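Local atomic coordinates of RING finger protein unkempt homolog (Mus musculus, PDB entry 5ELH), a protein that binds RNA sequence-specifically through clustered CCCH zinc fingers and represses translation, setting the early morphology of cortical neurons during embryonic development. Residues Val59-Tyr64 against Asp75-Leu80; Gln40-Ser45 against Gly85-Arg90; Phe53-Asp58 against Arg90-Tyr95; Glu14-Phe19 against His34-Asn39. All blocks are in the same frame, centred on the assembly; numbering follows the deposited sequence.

Contact 1: residues Val59-Tyr64 against Asp75-Leu80. With ZN (zinc ion), chain E.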
# COMPACT_ATOMS: atom_id res chain seq x y z
N VAL A 59 13.09 -23.26 2.25
CA VAL A 59 12.86 -24.31 3.24
C VAL A 59 11.49 -24.14 3.93
O VAL A 59 11.23 -23.15 4.60
CB VAL A 59 14.06 -24.50 4.23
CG1 VAL A 59 15.08 -23.38 4.10
CG2 VAL A 59 13.59 -24.67 5.67
N TYR A 60 10.63 -25.13 3.71
CA TYR A 60 9.24 -25.07 4.16
C TYR A 60 9.10 -25.39 5.65
O TYR A 60 9.71 -26.33 6.17
CB TYR A 60 8.38 -26.03 3.33
CG TYR A 60 7.99 -25.52 1.96
CD1 TYR A 60 6.89 -24.67 1.79
CD2 TYR A 60 8.70 -25.88 0.83
CE1 TYR A 60 6.52 -24.21 0.53
CE2 TYR A 60 8.34 -25.42 -0.44
CZ TYR A 60 7.26 -24.58 -0.58
OH TYR A 60 6.91 -24.13 -1.84
N CYS A 61 8.28 -24.60 6.32
CA CYS A 61 7.88 -24.84 7.71
C CYS A 61 7.13 -26.16 7.82
O CYS A 61 6.19 -26.39 7.06
CB CYS A 61 6.95 -23.70 8.13
SG CYS A 61 6.36 -23.70 9.85
N THR A 62 7.51 -27.01 8.76
CA THR A 62 6.75 -28.25 8.99
C THR A 62 5.63 -28.10 10.03
O THR A 62 4.80 -29.00 10.17
CB THR A 62 7.67 -29.41 9.42
OG1 THR A 62 8.43 -29.01 10.56
CG2 THR A 62 8.62 -29.77 8.28
N LYS A 63 5.60 -26.97 10.74
CA LYS A 63 4.57 -26.73 11.76
C LYS A 63 3.30 -26.08 11.20
O LYS A 63 2.23 -26.15 11.81
CB LYS A 63 5.12 -25.83 12.87
CG LYS A 63 6.31 -26.42 13.60
CD LYS A 63 6.88 -25.41 14.59
CE LYS A 63 8.12 -25.95 15.28
NZ LYS A 63 8.82 -24.89 16.05
N TYR A 64 3.43 -25.42 10.05
CA TYR A 64 2.32 -24.70 9.43
C TYR A 64 1.18 -25.65 9.09
O TYR A 64 1.36 -26.59 8.33
CB TYR A 64 2.80 -23.97 8.17
CG TYR A 64 1.72 -23.21 7.44
CD1 TYR A 64 1.25 -21.99 7.92
CD2 TYR A 64 1.19 -23.69 6.25
CE1 TYR A 64 0.27 -21.29 7.25
CE2 TYR A 64 0.21 -22.99 5.57
CZ TYR A 64 -0.24 -21.79 6.07
OH TYR A 64 -1.22 -21.09 5.40
N ASP A 75 4.05 -14.50 12.09
CA ASP A 75 4.88 -13.67 11.22
C ASP A 75 6.38 -13.82 11.51
O ASP A 75 7.20 -13.46 10.68
CB ASP A 75 4.48 -12.19 11.33
CG ASP A 75 3.15 -11.89 10.65
OD1 ASP A 75 2.56 -12.80 10.03
OD2 ASP A 75 2.69 -10.73 10.73
N GLU A 76 6.72 -14.35 12.69
CA GLU A 76 8.12 -14.46 13.08
C GLU A 76 8.76 -15.80 12.74
O GLU A 76 9.94 -16.03 13.02
CB GLU A 76 8.29 -14.17 14.57
CG GLU A 76 7.87 -12.76 14.95
CD GLU A 76 8.54 -11.70 14.06
OE1 GLU A 76 9.78 -11.75 13.91
OE2 GLU A 76 7.81 -10.85 13.50
N CYS A 77 8.00 -16.69 12.11
CA CYS A 77 8.53 -17.97 11.68
C CYS A 77 9.52 -17.74 10.55
O CYS A 77 9.18 -17.08 9.57
CB CYS A 77 7.41 -18.88 11.18
SG CYS A 77 8.00 -20.52 10.74
N PRO A 78 10.75 -18.28 10.68
CA PRO A 78 11.77 -18.05 9.65
C PRO A 78 11.67 -18.99 8.46
O PRO A 78 12.52 -18.93 7.56
CB PRO A 78 13.08 -18.32 10.39
CG PRO A 78 12.72 -19.33 11.42
CD PRO A 78 11.29 -19.03 11.83
N PHE A 79 10.64 -19.83 8.43
CA PHE A 79 10.46 -20.79 7.36
C PHE A 79 9.25 -20.47 6.49
O PHE A 79 8.36 -19.69 6.86
CB PHE A 79 10.34 -22.20 7.93
CG PHE A 79 11.48 -22.58 8.83
CD1 PHE A 79 12.76 -22.71 8.33
CD2 PHE A 79 11.27 -22.80 10.17
CE1 PHE A 79 13.81 -23.05 9.15
CE2 PHE A 79 12.31 -23.15 11.00
CZ PHE A 79 13.58 -23.28 10.48
N LEU A 80 9.23 -21.09 5.32
CA LEU A 80 8.24 -20.83 4.30
C LEU A 80 6.94 -21.60 4.57
O LEU A 80 6.98 -22.78 4.93
CB LEU A 80 8.84 -21.27 2.97
CG LEU A 80 8.02 -21.04 1.71
CD1 LEU A 80 7.74 -19.56 1.51
CD2 LEU A 80 8.79 -21.63 0.55
ZN ZN E . 5.96 -21.54 10.30
O HOH W 1 4.47 -25.02 5.16
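Leu80 lays its CD2 methyl over one face of the Tyr60 ring, a CH-pi contact in which CD2 of Leu80 stands 3.6 Å from the ring centroid of Tyr60 and 20° off the normal. The methyl is offset toward the rim, so that Leu80 CD2 comes within 3.4 Å of Tyr60 CE1. These two side chains lie side by side and point the same way. A second apolar pair follows where Val59 CG2 approaches Phe79 CD1 to 3.4 Å, meeting that ring obliquely.

Between the two pairs the backbones form a single beta bridge, Tyr60 with Leu80. Leu80 N donates to Val59 O at 3.0 Å, and Cys61 N donates to Leu80 O at 2.6 Å. The bridge lies beside the zinc site of the middle of the three CCCH fingers in the construct, where its first and third cysteine ligands come together. Cys61 SG turns anti to its backbone N (chi1 -177°) to bind zinc at 2.2 Å, and Cys77 SG binds the same zinc ion at 2.3 Å; Cys71 and His81 complete the site. Phe79 N donates to Cys77 SG at 3.6 Å, which may temper the charge on that sulfur. Toward the polar edge, a water donates to Cys61 O and more weakly to Leu80 O, while the Tyr60 hydroxyl is hydrogen-bonded to Asp86 OD1, just ahead of helix 87-90.

Contact 2: residues Gln40-Ser45 against Gly85-Arg90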
# COMPACT_ATOMS: atom_id res chain seq x y z
N GLN A 40 -5.26 -18.72 2.74
CA GLN A 40 -4.82 -18.02 1.53
C GLN A 40 -3.90 -16.84 1.83
O GLN A 40 -3.28 -16.28 0.91
CB GLN A 40 -6.03 -17.51 0.75
CG GLN A 40 -6.95 -18.59 0.28
CD GLN A 40 -8.25 -18.03 -0.26
OE1 GLN A 40 -8.81 -17.08 0.29
NE2 GLN A 40 -8.74 -18.61 -1.35
N ARG A 41 -3.81 -16.47 3.10
CA ARG A 41 -3.05 -15.30 3.50
C ARG A 41 -1.56 -15.57 3.31
O ARG A 41 -1.08 -16.63 3.69
CB ARG A 41 -3.34 -14.97 4.97
CG ARG A 41 -2.44 -13.90 5.58
CD ARG A 41 -2.80 -13.63 7.04
NE ARG A 41 -1.83 -12.73 7.68
CZ ARG A 41 -0.75 -13.13 8.34
NH1 ARG A 41 -0.46 -14.42 8.48
NH2 ARG A 41 0.07 -12.23 8.87
N ARG A 42 -0.86 -14.63 2.70
CA ARG A 42 0.60 -14.67 2.70
C ARG A 42 1.19 -13.54 3.55
O ARG A 42 0.63 -12.44 3.62
CB ARG A 42 1.17 -14.64 1.28
CG ARG A 42 0.81 -13.42 0.48
CD ARG A 42 1.63 -13.36 -0.80
NE ARG A 42 2.98 -12.83 -0.58
CZ ARG A 42 3.34 -11.56 -0.76
NH1 ARG A 42 2.46 -10.65 -1.17
NH2 ARG A 42 4.60 -11.21 -0.55
N ARG A 43 2.30 -13.84 4.22
CA ARG A 43 3.12 -12.82 4.85
C ARG A 43 4.03 -12.18 3.81
O ARG A 43 4.64 -12.87 3.01
CB ARG A 43 4.03 -13.45 5.91
CG ARG A 43 3.31 -14.20 7.02
CD ARG A 43 4.31 -14.98 7.83
NE ARG A 43 4.88 -16.10 7.08
CZ ARG A 43 5.99 -16.76 7.42
NH1 ARG A 43 6.67 -16.41 8.51
NH2 ARG A 43 6.41 -17.76 6.68
N ARG A 44 4.11 -10.85 3.85
CA ARG A 44 5.05 -10.12 3.02
C ARG A 44 6.47 -10.59 3.34
O ARG A 44 6.82 -10.69 4.52
CB ARG A 44 4.93 -8.62 3.32
CG ARG A 44 5.78 -7.74 2.44
CD ARG A 44 5.73 -6.28 2.86
NE ARG A 44 6.56 -5.46 1.97
CZ ARG A 44 6.79 -4.16 2.12
NH1 ARG A 44 6.26 -3.50 3.15
NH2 ARG A 44 7.55 -3.51 1.25
N SER A 45 7.26 -10.92 2.32
CA SER A 45 8.67 -11.24 2.55
C SER A 45 9.43 -9.93 2.72
O SER A 45 9.04 -8.91 2.15
CB SER A 45 9.28 -12.10 1.43
OG SER A 45 9.47 -11.37 0.22
N GLY A 85 -1.99 -22.07 -3.13
CA GLY A 85 -1.40 -21.56 -4.36
C GLY A 85 0.08 -21.28 -4.23
O GLY A 85 0.69 -20.75 -5.15
N ASP A 86 0.66 -21.65 -3.08
CA ASP A 86 2.09 -21.51 -2.83
C ASP A 86 2.51 -20.06 -2.97
O ASP A 86 3.59 -19.75 -3.49
CB ASP A 86 2.88 -22.39 -3.81
CG ASP A 86 4.26 -22.76 -3.30
OD1 ASP A 86 4.55 -22.59 -2.09
OD2 ASP A 86 5.06 -23.25 -4.13
N THR A 87 1.66 -19.18 -2.46
CA THR A 87 1.83 -17.75 -2.70
C THR A 87 2.96 -17.09 -1.91
O THR A 87 3.43 -16.03 -2.31
CB THR A 87 0.52 -16.97 -2.47
OG1 THR A 87 0.04 -17.21 -1.15
CG2 THR A 87 -0.54 -17.38 -3.49
N GLU A 88 3.39 -17.66 -0.79
CA GLU A 88 4.51 -17.05 -0.07
C GLU A 88 5.79 -17.17 -0.90
O GLU A 88 6.60 -16.25 -0.94
CB GLU A 88 4.69 -17.62 1.34
CG GLU A 88 3.70 -17.03 2.34
CD GLU A 88 4.12 -17.20 3.80
OE1 GLU A 88 5.10 -17.93 4.08
OE2 GLU A 88 3.47 -16.57 4.66
N ARG A 89 5.97 -18.31 -1.56
CA ARG A 89 7.16 -18.52 -2.38
C ARG A 89 7.07 -17.72 -3.68
O ARG A 89 8.02 -17.06 -4.09
CB ARG A 89 7.32 -20.00 -2.70
CG ARG A 89 8.42 -20.31 -3.69
CD ARG A 89 9.53 -21.17 -3.15
NE ARG A 89 9.53 -22.47 -3.79
CZ ARG A 89 10.63 -23.15 -4.12
NH1 ARG A 89 11.83 -22.68 -3.87
NH2 ARG A 89 10.50 -24.33 -4.73
N ARG A 90 5.91 -17.78 -4.32
CA ARG A 90 5.74 -17.19 -5.64
C ARG A 90 5.82 -15.66 -5.63
O ARG A 90 6.19 -15.05 -6.63
CB ARG A 90 4.42 -17.67 -6.24
CG ARG A 90 4.48 -19.10 -6.77
CD ARG A 90 3.11 -19.68 -7.11
NE ARG A 90 2.29 -18.81 -7.95
CZ ARG A 90 2.29 -18.81 -9.28
NH1 ARG A 90 3.07 -19.64 -9.96
NH2 ARG A 90 1.49 -17.97 -9.94
O HOH W 2 -2.76 -17.31 -1.38
O HOH W 3 5.95 -13.88 -0.08
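Arg42 and Glu88 mark the closest approach of the backbones, their CA atoms 5.4 Å apart. From there the chains diverge, the CA atoms of Gln40 and Gly85 lying 7.7 Å apart. Residues 40-45 form an irregular connection, whereas 87-90 is a single helical turn with Asp86 at the N-cap position.

The central group is the Glu88 carboxylate. Arg43 grips it side-on, NE to OE2 of Glu88 at 2.8 Å and NH2 to OE1 at 2.9 Å. The guanidinium and carboxylate planes are only 28° apart. A bend at chi3 (-69°) turns NE of Arg43 back toward its own main chain, whose N also donates to Glu88 OE2, at 3.0 Å and from the anti side. Arg42 packs its CB on Glu88 CG at 3.6 Å. Water links the flanks, one molecule bridging Gln40 O and Thr87 OG1, another Arg42 NH2 and Glu88 O. Thr87 OG1 is also hydrogen-bonded to Thr83 OG1, and the Arg42 guanidinium donates to Phe11 O and Leu8 O.

An alanine in place of Glu88 would probably leave Arg43 NE and the Arg43 backbone N-H without their shared acceptor and a buried positive charge without its mate. Arg43 NH1 and NH2 also donate to Cys77 O and Phe79 O, so carboxylate and carbonyls together hold the guanidinium flat, and the carboxylate probably balances its charge. Arg43 thus links the middle finger, through Cys77 and Phe79, to helix 87-90.

Contact 3: residues Phe53-Asp58 against Arg90-Tyr95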
# COMPACT_ATOMS: atom_id res chain seq x y z
N PHE A 53 16.56 -12.69 5.02
CA PHE A 53 15.11 -12.57 4.84
C PHE A 53 14.39 -12.90 6.13
O PHE A 53 14.89 -13.69 6.93
CB PHE A 53 14.60 -13.54 3.79
CG PHE A 53 14.89 -13.13 2.37
CD1 PHE A 53 14.56 -11.87 1.92
CD2 PHE A 53 15.48 -14.02 1.50
CE1 PHE A 53 14.81 -11.51 0.62
CE2 PHE A 53 15.75 -13.66 0.20
CZ PHE A 53 15.42 -12.40 -0.24
N ASN A 54 13.19 -12.34 6.32
CA ASN A 54 12.40 -12.68 7.50
C ASN A 54 12.05 -14.17 7.49
O ASN A 54 12.10 -14.82 8.53
CB ASN A 54 11.16 -11.79 7.64
CG ASN A 54 10.26 -11.85 6.43
OD1 ASN A 54 10.71 -12.16 5.32
ND2 ASN A 54 8.99 -11.55 6.64
N TYR A 55 11.73 -14.70 6.32
CA TYR A 55 11.57 -16.14 6.17
C TYR A 55 12.13 -16.63 4.84
O TYR A 55 12.17 -15.90 3.85
CB TYR A 55 10.11 -16.56 6.32
CG TYR A 55 9.14 -16.02 5.27
CD1 TYR A 55 8.94 -16.70 4.09
CD2 TYR A 55 8.40 -14.86 5.50
CE1 TYR A 55 8.04 -16.23 3.14
CE2 TYR A 55 7.51 -14.38 4.56
CZ TYR A 55 7.33 -15.07 3.38
OH TYR A 55 6.45 -14.60 2.43
N SER A 56 12.54 -17.90 4.83
CA SER A 56 13.19 -18.52 3.69
C SER A 56 12.27 -18.65 2.48
O SER A 56 11.08 -18.93 2.63
CB SER A 56 13.67 -19.92 4.09
OG SER A 56 14.07 -20.66 2.96
N PRO A 57 12.82 -18.46 1.28
CA PRO A 57 12.05 -18.75 0.07
C PRO A 57 12.17 -20.20 -0.38
O PRO A 57 11.67 -20.54 -1.44
CB PRO A 57 12.70 -17.84 -0.97
CG PRO A 57 14.10 -17.76 -0.55
CD PRO A 57 14.10 -17.79 0.96
N ASP A 58 12.84 -21.04 0.40
CA ASP A 58 13.15 -22.39 -0.05
C ASP A 58 12.81 -23.48 0.96
O ASP A 58 12.30 -24.54 0.58
CB ASP A 58 14.63 -22.48 -0.44
CG ASP A 58 14.95 -21.65 -1.67
OD1 ASP A 58 14.23 -21.79 -2.68
OD2 ASP A 58 15.92 -20.86 -1.64
N ARG A 90 5.91 -17.78 -4.32
CA ARG A 90 5.74 -17.19 -5.64
C ARG A 90 5.82 -15.66 -5.63
O ARG A 90 6.19 -15.05 -6.63
CB ARG A 90 4.42 -17.67 -6.24
CG ARG A 90 4.48 -19.10 -6.77
CD ARG A 90 3.11 -19.68 -7.11
NE ARG A 90 2.29 -18.81 -7.95
CZ ARG A 90 2.29 -18.81 -9.28
NH1 ARG A 90 3.07 -19.64 -9.96
NH2 ARG A 90 1.49 -17.97 -9.94
N TYR A 91 5.46 -15.04 -4.51
CA TYR A 91 5.48 -13.58 -4.40
C TYR A 91 6.60 -13.11 -3.47
O TYR A 91 6.62 -11.97 -3.01
CB TYR A 91 4.11 -13.06 -3.96
CG TYR A 91 3.08 -13.39 -5.02
CD1 TYR A 91 2.39 -14.59 -5.00
CD2 TYR A 91 2.86 -12.53 -6.09
CE1 TYR A 91 1.48 -14.92 -5.97
CE2 TYR A 91 1.96 -12.85 -7.07
CZ TYR A 91 1.27 -14.04 -7.01
OH TYR A 91 0.35 -14.38 -7.98
N HIS A 92 7.56 -14.00 -3.25
CA HIS A 92 8.75 -13.69 -2.45
C HIS A 92 9.69 -12.79 -3.24
O HIS A 92 9.78 -12.87 -4.48
CB HIS A 92 9.46 -14.99 -2.09
CG HIS A 92 10.33 -14.90 -0.87
ND1 HIS A 92 11.52 -14.20 -0.84
CD2 HIS A 92 10.19 -15.46 0.36
CE1 HIS A 92 12.06 -14.31 0.36
NE2 HIS A 92 11.29 -15.08 1.10
N LEU A 93 10.39 -11.91 -2.52
CA LEU A 93 11.40 -11.02 -3.10
C LEU A 93 12.45 -11.78 -3.92
O LEU A 93 12.95 -11.27 -4.92
CB LEU A 93 12.10 -10.22 -1.99
CG LEU A 93 11.27 -9.07 -1.41
CD1 LEU A 93 11.82 -8.62 -0.06
CD2 LEU A 93 11.23 -7.91 -2.40
N ARG A 94 12.72 -13.01 -3.52
CA ARG A 94 13.71 -13.86 -4.17
C ARG A 94 13.29 -14.33 -5.55
O ARG A 94 14.13 -14.49 -6.43
CB ARG A 94 13.97 -15.08 -3.29
CG ARG A 94 14.83 -16.16 -3.93
CD ARG A 94 16.22 -15.64 -4.27
NE ARG A 94 17.06 -16.69 -4.83
CZ ARG A 94 17.13 -17.01 -6.12
NH1 ARG A 94 16.39 -16.35 -7.01
NH2 ARG A 94 17.93 -17.98 -6.51
N TYR A 95 11.99 -14.56 -5.73
CA TYR A 95 11.50 -15.28 -6.90
C TYR A 95 10.47 -14.56 -7.78
O TYR A 95 10.39 -14.84 -8.98
CB TYR A 95 10.93 -16.62 -6.47
CG TYR A 95 11.98 -17.62 -6.06
CD1 TYR A 95 12.99 -17.98 -6.93
CD2 TYR A 95 11.95 -18.20 -4.79
CE1 TYR A 95 13.94 -18.89 -6.58
CE2 TYR A 95 12.92 -19.12 -4.42
CZ TYR A 95 13.92 -19.46 -5.32
OH TYR A 95 14.88 -20.37 -4.98
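His92 CG lies anti to its backbone N (chi1 -157°) and Tyr55 CG between its N and carbonyl carbon (chi1 64°), which sets the two rings near each other; the imidazole meets an aromatic cluster edge-first. Its CE1 stands 3.5 Å above the plane of the Phe53 ring, over the centre, in a T-shaped pair with planes at 85°. A second, offset edge-to-face pair has His92 directed at the Tyr55 face, with His92 CD2 3.6 Å from Tyr55 CE1. One face of the imidazole carries Pro57, whose CB is 3.6 Å from the His92 ring centroid, almost on the normal.

Both ring nitrogens are engaged in the imidazole plane. NE2 of His92 donates to Tyr55 O at 3.0 Å, and ND1 of His92 accepts from Arg94 N at 3.2 Å, consistent with a neutral imidazole protonated on NE2. Farther along, Tyr95 OH donates to the syn lone pair of Asp58 OD1 at 2.8 Å.

The contact joins the start of the middle zinc finger to the chain leading from helix 87-90 into the third finger. Helix 87-90 adds Arg89, salt-bridged to Asp58, while Leu93 touches Leu8 of helix 3-10 and Arg94 pairs with Glu136 of helix 134-142.

Contact 4: residues Glu14-Phe19 against His34-Asn39. With ZN (zinc ion), chain D.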
# COMPACT_ATOMS: atom_id res chain seq x y z
N GLU A 14 -3.86 -9.00 3.16
CA GLU A 14 -4.95 -8.48 3.99
C GLU A 14 -6.27 -9.13 3.63
O GLU A 14 -6.47 -9.58 2.50
CB GLU A 14 -5.09 -6.96 3.80
CG GLU A 14 -3.86 -6.15 4.18
CD GLU A 14 -3.61 -6.12 5.67
OE1 GLU A 14 -4.57 -6.30 6.45
OE2 GLU A 14 -2.44 -5.90 6.06
N GLN A 15 -7.19 -9.17 4.60
CA GLN A 15 -8.48 -9.80 4.39
C GLN A 15 -9.37 -8.93 3.51
O GLN A 15 -9.41 -7.71 3.64
CB GLN A 15 -9.19 -10.05 5.72
CG GLN A 15 -10.44 -10.89 5.56
CD GLN A 15 -11.15 -11.12 6.88
OE1 GLN A 15 -11.10 -10.29 7.79
NE2 GLN A 15 -11.82 -12.25 6.99
N CYS A 16 -10.12 -9.58 2.63
CA CYS A 16 -11.07 -8.90 1.76
C CYS A 16 -12.29 -8.44 2.57
O CYS A 16 -13.04 -9.27 3.08
CB CYS A 16 -11.53 -9.84 0.64
SG CYS A 16 -12.73 -9.13 -0.53
N PRO A 17 -12.50 -7.11 2.68
CA PRO A 17 -13.68 -6.62 3.42
C PRO A 17 -15.01 -6.93 2.72
O PRO A 17 -16.05 -6.92 3.37
CB PRO A 17 -13.44 -5.11 3.49
CG PRO A 17 -12.57 -4.81 2.32
CD PRO A 17 -11.67 -6.00 2.17
N LEU A 18 -14.97 -7.19 1.42
CA LEU A 18 -16.20 -7.52 0.69
C LEU A 18 -16.59 -8.98 0.90
O LEU A 18 -17.77 -9.30 1.03
CB LEU A 18 -16.03 -7.25 -0.81
CG LEU A 18 -15.96 -5.79 -1.29
CD1 LEU A 18 -15.94 -5.76 -2.81
CD2 LEU A 18 -17.09 -4.94 -0.75
N PHE A 19 -15.60 -9.87 0.94
CA PHE A 19 -15.88 -11.30 1.03
C PHE A 19 -16.62 -11.66 2.32
O PHE A 19 -17.53 -12.50 2.32
CB PHE A 19 -14.60 -12.13 0.93
CG PHE A 19 -14.84 -13.60 1.14
CD1 PHE A 19 -15.41 -14.37 0.14
CD2 PHE A 19 -14.53 -14.20 2.36
CE1 PHE A 19 -15.64 -15.71 0.33
CE2 PHE A 19 -14.76 -15.54 2.55
CZ PHE A 19 -15.32 -16.30 1.54
N HIS A 34 -7.09 -9.83 -2.38
CA HIS A 34 -7.04 -9.98 -0.93
C HIS A 34 -7.37 -11.42 -0.56
O HIS A 34 -7.92 -12.15 -1.37
CB HIS A 34 -8.05 -9.02 -0.31
CG HIS A 34 -7.83 -7.60 -0.72
ND1 HIS A 34 -6.70 -6.90 -0.37
CD2 HIS A 34 -8.58 -6.77 -1.47
CE1 HIS A 34 -6.77 -5.68 -0.88
NE2 HIS A 34 -7.90 -5.57 -1.55
N TRP A 35 -7.02 -11.84 0.66
CA TRP A 35 -7.34 -13.20 1.06
C TRP A 35 -8.79 -13.30 1.54
O TRP A 35 -9.34 -12.35 2.11
CB TRP A 35 -6.35 -13.80 2.07
CG TRP A 35 -6.22 -13.16 3.42
CD1 TRP A 35 -5.26 -12.29 3.82
CD2 TRP A 35 -7.06 -13.40 4.56
NE1 TRP A 35 -5.45 -11.95 5.14
CE2 TRP A 35 -6.55 -12.62 5.62
CE3 TRP A 35 -8.19 -14.18 4.79
CZ2 TRP A 35 -7.13 -12.60 6.89
CZ3 TRP A 35 -8.78 -14.16 6.04
CH2 TRP A 35 -8.24 -13.37 7.08
N HIS A 36 -9.39 -14.45 1.27
CA HIS A 36 -10.75 -14.72 1.69
C HIS A 36 -10.74 -15.72 2.86
O HIS A 36 -11.48 -15.56 3.82
CB HIS A 36 -11.56 -15.27 0.50
CG HIS A 36 -11.89 -14.24 -0.54
ND1 HIS A 36 -12.69 -14.52 -1.63
CD2 HIS A 36 -11.53 -12.94 -0.67
CE1 HIS A 36 -12.81 -13.44 -2.38
NE2 HIS A 36 -12.12 -12.46 -1.82
N PHE A 37 -9.90 -16.74 2.77
CA PHE A 37 -9.73 -17.68 3.87
C PHE A 37 -8.34 -17.55 4.43
O PHE A 37 -7.40 -17.22 3.71
CB PHE A 37 -9.98 -19.11 3.42
CG PHE A 37 -11.33 -19.30 2.80
CD1 PHE A 37 -12.46 -19.30 3.59
CD2 PHE A 37 -11.46 -19.43 1.43
CE1 PHE A 37 -13.71 -19.46 3.02
CE2 PHE A 37 -12.71 -19.59 0.86
CZ PHE A 37 -13.84 -19.60 1.65
N VAL A 38 -8.21 -17.82 5.72
CA VAL A 38 -6.93 -17.63 6.40
C VAL A 38 -5.80 -18.40 5.72
O VAL A 38 -4.66 -17.92 5.66
CB VAL A 38 -7.05 -18.01 7.89
CG1 VAL A 38 -5.68 -18.03 8.56
CG2 VAL A 38 -7.96 -17.03 8.59
N ASN A 39 -6.10 -19.59 5.20
CA ASN A 39 -5.06 -20.37 4.53
C ASN A 39 -4.61 -19.79 3.19
O ASN A 39 -3.65 -20.28 2.60
CB ASN A 39 -5.45 -21.85 4.38
CG ASN A 39 -6.69 -22.05 3.54
OD1 ASN A 39 -7.18 -21.14 2.89
ND2 ASN A 39 -7.20 -23.27 3.56
ZN ZN D . -12.37 -10.51 -2.34
O HOH W 4 -4.13 -7.71 0.45
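Phe19 and His36 lie almost flat on one another, an offset stack with planes 12° apart and ring centroids 4.2 Å apart. Each CB sits over the other's ring: CB of Phe19 is 3.6 Å from the His36 centroid, and CB of His36 lies over the Phe19 ring centre. Phe19 then turns its edge to the face of Phe37, planes at 76°, with the CZ atoms of Phe19 and Phe37 3.6 Å apart.

The stacked His36 is a zinc ligand, and the stack, with the His36 ND1 to His27 ND1 bond, probably helps to hold its orientation. His36 NE2 binds zinc at 2.0 Å and Cys16 SG binds the same zinc ion at 2.3 Å, with Cys24 and Cys32 completing this CCCH site.

Trp35, its CG between backbone N and carbonyl carbon (chi1 63°), spreads its indole against Gln15, whose CB is 3.7 Å from the centroid of the Trp35 six-membered ring. An alanine at Trp35 would probably open a gap against Gln15 and leave that extended side chain free to turn. The backbones pair in a single beta bridge, where Cys16 N donates to Trp35 O at 2.9 Å.

Both segments belong to the irregular chain between helices 3-10 and 87-90; at the end of 34-39, Asn39 is backbone hydrogen-bonded to Thr84, shortly before helix 87-90.

In the fold
Contacts 1 and 4 are matching, partly buried closures around the zinc sites of two fingers: each pairs backbones through one beta bridge and brings two ligands to zinc, two cysteines in contact 1, a cysteine and stacked histidine in contact 4. Contacts 2 and 3 join separate parts of the chain. Contact 2, wholly buried and near the chain centre, relies on charge and water; contact 3, partly buried, on aromatic edges and faces. They cross along the sequence and share Arg90, and contact 1 is nested inside both loops. Arg43 and Tyr55 connect these three; contact 4 lies farther out, about 21 Å from contacts 1 and 3 between centres, but touches contact 2 where Trp35 packs on Arg41.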